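Local coordinates for protein restriction endonuclease r.bpuji (Bacillus pumilus, PDB 2VLA) that recognises and binds its cognate DNA through the domain present here, part of a longer protein that probably acts as an endonuclease, at residues 7-12 against 169-174; 113-118 against 126-131. One frame throughout, in Å; residues are numbered along the deposited sequence.

Interaction 1 (7-12 against 169-174). With NA (sodium ion), chain E; nucleotides of chain B.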
# COMPACT_ATOMS: atom_id res chain seq x y z
N GLU A 7 4.98 -21.66 -1.74
CA GLU A 7 3.97 -21.23 -0.75
C GLU A 7 3.47 -19.83 -1.10
O GLU A 7 4.18 -18.85 -0.97
CB GLU A 7 4.56 -21.26 0.66
CG GLU A 7 4.95 -22.63 1.14
CD GLU A 7 5.60 -22.62 2.53
OE1 GLU A 7 5.69 -21.54 3.16
OE2 GLU A 7 6.02 -23.71 3.00
N GLN A 8 2.25 -19.76 -1.58
CA GLN A 8 1.71 -18.51 -2.08
C GLN A 8 0.59 -18.02 -1.19
O GLN A 8 -0.10 -18.81 -0.56
CB GLN A 8 1.18 -18.72 -3.52
CG GLN A 8 2.26 -18.95 -4.57
CD GLN A 8 2.92 -17.65 -5.03
OE1 GLN A 8 2.28 -16.81 -5.64
NE2 GLN A 8 4.22 -17.49 -4.73
N PHE A 9 0.40 -16.70 -1.14
CA PHE A 9 -0.58 -16.11 -0.25
C PHE A 9 -1.05 -14.78 -0.79
O PHE A 9 -0.26 -13.86 -0.93
CB PHE A 9 0.03 -15.93 1.16
CG PHE A 9 -0.94 -15.37 2.20
CD1 PHE A 9 -1.12 -14.01 2.33
CD2 PHE A 9 -1.66 -16.21 3.02
CE1 PHE A 9 -2.00 -13.49 3.25
CE2 PHE A 9 -2.54 -15.70 3.95
CZ PHE A 9 -2.72 -14.34 4.06
N ARG A 10 -2.34 -14.70 -1.13
CA ARG A 10 -2.92 -13.47 -1.64
C ARG A 10 -3.07 -12.47 -0.52
O ARG A 10 -3.75 -12.74 0.49
CB ARG A 10 -4.27 -13.76 -2.31
CG ARG A 10 -4.93 -12.54 -2.92
CD ARG A 10 -6.16 -12.89 -3.71
NE ARG A 10 -6.69 -11.73 -4.40
CZ ARG A 10 -7.68 -10.94 -3.96
NH1 ARG A 10 -8.25 -11.16 -2.80
NH2 ARG A 10 -8.11 -9.93 -4.71
N CYS A 11 -2.43 -11.32 -0.68
CA CYS A 11 -2.35 -10.33 0.36
C CYS A 11 -2.65 -8.95 -0.24
O CYS A 11 -1.79 -8.31 -0.82
CB CYS A 11 -0.93 -10.36 1.04
SG CYS A 11 -0.74 -9.36 2.47
N THR A 12 -3.90 -8.54 -0.14
CA THR A 12 -4.35 -7.41 -0.92
C THR A 12 -4.07 -6.08 -0.26
O THR A 12 -3.75 -6.00 0.98
CB THR A 12 -5.87 -7.46 -1.21
OG1 THR A 12 -6.60 -7.44 0.00
CG2 THR A 12 -6.23 -8.70 -1.99
N GLN A 169 6.36 -16.82 2.34
CA GLN A 169 7.57 -16.76 3.16
C GLN A 169 8.18 -15.38 3.17
O GLN A 169 8.66 -14.90 4.21
CB GLN A 169 8.60 -17.81 2.73
CG GLN A 169 8.19 -19.23 3.06
CD GLN A 169 9.21 -20.26 2.62
OE1 GLN A 169 10.24 -19.92 2.06
NE2 GLN A 169 8.93 -21.53 2.89
N VAL A 170 8.14 -14.70 2.02
CA VAL A 170 8.63 -13.34 1.98
C VAL A 170 7.75 -12.45 2.85
O VAL A 170 8.25 -11.63 3.61
CB VAL A 170 8.67 -12.79 0.52
CG1 VAL A 170 8.87 -11.27 0.52
CG2 VAL A 170 9.77 -13.49 -0.27
N LEU A 171 6.43 -12.60 2.73
CA LEU A 171 5.49 -11.77 3.47
C LEU A 171 5.56 -12.02 4.99
O LEU A 171 5.20 -11.16 5.79
CB LEU A 171 4.06 -11.99 2.94
CG LEU A 171 3.75 -11.55 1.50
CD1 LEU A 171 2.40 -12.10 1.14
CD2 LEU A 171 3.81 -10.03 1.39
N GLN A 172 6.01 -13.22 5.37
CA GLN A 172 6.27 -13.56 6.77
C GLN A 172 7.58 -13.01 7.28
O GLN A 172 7.90 -13.14 8.48
CB GLN A 172 6.27 -15.07 6.94
CG GLN A 172 4.90 -15.71 6.77
CD GLN A 172 4.96 -17.21 6.82
OE1 GLN A 172 5.90 -17.80 6.30
NE2 GLN A 172 3.95 -17.83 7.45
N GLY A 173 8.36 -12.40 6.42
CA GLY A 173 9.62 -11.81 6.86
C GLY A 173 10.73 -12.84 7.09
O GLY A 173 11.65 -12.59 7.85
N LYS A 174 10.67 -13.96 6.39
CA LYS A 174 11.63 -15.05 6.58
C LYS A 174 12.81 -15.01 5.61
O LYS A 174 13.79 -15.73 5.79
CB LYS A 174 10.92 -16.38 6.46
CG LYS A 174 9.97 -16.68 7.62
CD LYS A 174 9.26 -17.99 7.40
CE LYS A 174 8.23 -18.27 8.47
NZ LYS A 174 7.42 -19.48 8.15
NA NA E . 12.93 -11.09 9.50
P DC B 7 -11.85 -10.12 -1.62
OP1 DC B 7 -12.08 -11.53 -1.24
OP2 DC B 7 -10.47 -9.62 -1.68
O5' DC B 7 -12.53 -9.78 -3.04
C5' DC B 7 -13.86 -10.20 -3.31
C4' DC B 7 -14.33 -9.66 -4.65
O4' DC B 7 -14.49 -8.21 -4.57
C3' DC B 7 -13.36 -9.87 -5.82
O3' DC B 7 -14.11 -10.24 -6.96
C2' DC B 7 -12.77 -8.50 -6.06
C1' DC B 7 -13.96 -7.64 -5.76
N1 DC B 7 -13.74 -6.21 -5.49
C2 DC B 7 -14.72 -5.31 -5.90
O2 DC B 7 -15.68 -5.73 -6.55
N3 DC B 7 -14.57 -3.99 -5.63
C4 DC B 7 -13.52 -3.60 -4.89
N4 DC B 7 -13.39 -2.31 -4.61
C5 DC B 7 -12.53 -4.51 -4.45
C6 DC B 7 -12.67 -5.79 -4.77
O HOH W 1 6.79 -18.47 -0.18
O HOH W 2 6.00 -20.55 5.67
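Leu171 reaches out from the short helix 168-171 with methyl CD1, which packs 3.8 Å from CB of Cys11 and comes equally near to the carbonyl oxygen of Phe9. The helix ends in a Schellman motif: Gly173 takes a positive phi, and its N bonds back to Val170 O at 2.9 Å, while Lys174 N returns to Gln169 O. The same Leu171 methyl meets CD1 of Phe9 at 4.2 Å, the two side chains crossing at about a right angle. Phe9 has its ring anti to the backbone N (chi1 -178°), a torsion that brings CB of Cys11 to the ring edge, in its plane; Ala131 and Ile133 also touch this ring.

Polar contacts replace the apolar ones at Glu7. Gln169 NE2 gives Glu7 OE1 a weak hydrogen bond of 3.3 Å, and the carboxylate and amide planes stand 87° apart; the other end of this amide, OE1, accepts from Asn4 N. Two waters bridge the segments. One donates to Glu7 O at 2.8 Å and accepts from Gln169 N; the second donates to Glu7 OE1 at 2.7 Å and to Gln172 OE1. An alanine in place of Glu7 would probably leave Gln169 NE2 and the second water without their carboxylate partner.

Beyond the helix end, Gly173 O is a ligand of a sodium ion, and Gln172 and Gly173 help line the pocket of a bound polyether. At its other end the loop 7-12 reaches the DNA, where Arg10 enters the interface while its NE bonds to Tyr205 O. Arg10 NH1 donates to phosphate oxygen OP2 of DC7 of chain B over 2.9 Å, nearly straight at 171° and at the edge of the guanidinium plane.

Interaction 2 (113-118 against 126-131)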
# COMPACT_ATOMS: atom_id res chain seq x y z
N PHE A 113 3.60 1.97 4.77
CA PHE A 113 2.80 0.81 4.47
C PHE A 113 3.43 -0.43 5.12
O PHE A 113 4.66 -0.54 5.18
CB PHE A 113 2.66 0.60 2.94
CG PHE A 113 1.22 0.40 2.45
CD1 PHE A 113 0.50 -0.73 2.78
CD2 PHE A 113 0.63 1.32 1.65
CE1 PHE A 113 -0.79 -0.91 2.29
CE2 PHE A 113 -0.63 1.12 1.15
CZ PHE A 113 -1.33 0.02 1.47
N GLN A 114 2.59 -1.38 5.50
CA GLN A 114 3.04 -2.64 5.99
C GLN A 114 1.92 -3.63 5.92
O GLN A 114 0.74 -3.24 5.73
CB GLN A 114 3.49 -2.49 7.45
CG GLN A 114 2.43 -1.86 8.31
CD GLN A 114 2.76 -1.96 9.80
OE1 GLN A 114 3.60 -1.22 10.31
NE2 GLN A 114 2.08 -2.87 10.49
N PHE A 115 2.26 -4.91 6.08
CA PHE A 115 1.28 -5.94 6.38
C PHE A 115 1.71 -6.59 7.71
O PHE A 115 2.90 -6.80 7.93
CB PHE A 115 1.26 -7.03 5.33
CG PHE A 115 0.93 -6.55 3.91
CD1 PHE A 115 -0.31 -5.95 3.61
CD2 PHE A 115 1.83 -6.73 2.90
CE1 PHE A 115 -0.64 -5.58 2.25
CE2 PHE A 115 1.50 -6.35 1.55
CZ PHE A 115 0.27 -5.76 1.27
N PRO A 116 0.75 -6.89 8.60
CA PRO A 116 -0.67 -6.55 8.50
C PRO A 116 -0.90 -5.08 8.73
O PRO A 116 0.02 -4.35 9.11
CB PRO A 116 -1.32 -7.38 9.66
CG PRO A 116 -0.23 -8.29 10.16
CD PRO A 116 1.05 -7.59 9.87
N ASN A 117 -2.13 -4.64 8.50
CA ASN A 117 -2.48 -3.27 8.73
C ASN A 117 -3.96 -3.10 9.07
O ASN A 117 -4.75 -4.07 9.02
CB ASN A 117 -2.09 -2.43 7.50
CG ASN A 117 -2.85 -2.84 6.25
OD1 ASN A 117 -4.09 -2.82 6.25
ND2 ASN A 117 -2.12 -3.27 5.20
N GLY A 118 -4.35 -1.88 9.39
CA GLY A 118 -5.73 -1.58 9.74
C GLY A 118 -6.54 -1.00 8.61
O GLY A 118 -7.61 -0.44 8.84
N ILE A 126 -7.41 -10.80 10.56
CA ILE A 126 -7.25 -12.04 11.29
C ILE A 126 -6.55 -13.11 10.44
O ILE A 126 -5.73 -13.84 10.93
CB ILE A 126 -8.63 -12.54 11.80
CG1 ILE A 126 -9.14 -11.61 12.91
CG2 ILE A 126 -8.56 -13.98 12.29
CD1 ILE A 126 -10.58 -11.86 13.34
N GLU A 127 -6.88 -13.16 9.15
CA GLU A 127 -6.21 -14.10 8.24
C GLU A 127 -4.70 -13.80 8.16
O GLU A 127 -3.88 -14.70 8.23
CB GLU A 127 -6.84 -14.04 6.85
CG GLU A 127 -8.20 -14.74 6.74
CD GLU A 127 -8.85 -14.55 5.38
OE1 GLU A 127 -8.14 -14.17 4.42
OE2 GLU A 127 -10.07 -14.79 5.26
N LYS A 128 -4.36 -12.52 8.01
CA LYS A 128 -2.97 -12.15 7.82
C LYS A 128 -2.17 -12.35 9.11
O LYS A 128 -1.07 -12.87 9.09
CB LYS A 128 -2.87 -10.71 7.31
CG LYS A 128 -3.37 -10.58 5.89
CD LYS A 128 -3.33 -9.16 5.37
CE LYS A 128 -4.03 -9.08 4.00
NZ LYS A 128 -4.06 -7.72 3.45
N VAL A 129 -2.77 -12.00 10.23
CA VAL A 129 -2.17 -12.26 11.52
C VAL A 129 -2.03 -13.79 11.75
O VAL A 129 -0.98 -14.28 12.24
CB VAL A 129 -2.98 -11.62 12.65
CG1 VAL A 129 -2.61 -12.21 14.00
CG2 VAL A 129 -2.78 -10.09 12.64
N GLY A 130 -3.05 -14.54 11.36
CA GLY A 130 -3.01 -16.01 11.52
C GLY A 130 -1.88 -16.64 10.70
O GLY A 130 -1.32 -17.67 11.08
N ALA A 131 -1.55 -16.00 9.59
CA ALA A 131 -0.49 -16.48 8.70
C ALA A 131 0.91 -15.95 9.11
O ALA A 131 1.90 -16.24 8.45
CB ALA A 131 -0.82 -16.07 7.24
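The Phe115 ring meets the amine of Lys128 obliquely, with CD1 4.1 Å from NZ, so the charged end lies close to one corner of the ring without a clean stack. Pro116, following a cis peptide bond, sets its puckered ring against the helix: CG packs 4.0 Å from CG2 of Val129, the two side chains crossing at about a right angle, and its CB lies 4.4 Å from CB of Lys128. Together these contacts seat the loop after helix 102-112 against the helix that follows it, 122-130, close to that helix's C-terminal end.

The turn that carries Pro116 is held by two amides, each with its partner almost in its own plane. Asn117 ND2 donates to Gln114 O at 2.9 Å, close to the direction of the C=O bond. Gln114 NE2 likewise donates to Pro116 O at 2.9 Å, with an N-H...acceptor angle of 173°, and it has a second acceptor in Phe253 O. The paired bonds tie side chains to the backbone carbonyls on either side of Phe115.

From the helix, Lys128 leaves with CG anti to its carbonyl carbon (chi1 -70°) and then runs fully extended, which carries NZ the length of the side chain to Phe115. There its strongest polar partner is Asp120 OD2, in a salt bridge, and it also donates to Thr12 O. No hydrogen bond joins 113-118 to 126-131 directly; the closest approaches are apolar or amine-to-ring. The chemistry therefore implies a buried, largely nonpolar seat around a lysine whose charge is answered by Asp120, a pairing that would probably favour its protonated form.

Interaction 2 is nested inside the chain loop that interaction 1 closes, and their centres lie 10 Å apart, on the same side of the chain's centre. Interaction 2 is a buried contact, mainly apolar, between neighbours in sequence; interaction 1 is partly buried, joins segments 157 residues apart at their closest ends, and passes from an apolar core to water-mediated polar contacts at Glu7. The two meet directly: Cys11 SG packs 3.6 Å from Phe115 CG, and Gln172 NE2 probably hydrogen-bonds Ala131 O at 2.8 Å. Segment 7-12 thus belongs to interaction 1 and also packs on Phe115 of interaction 2, while its arginine reaches the DNA and the 169-174 turn gives one ligand to the sodium ion.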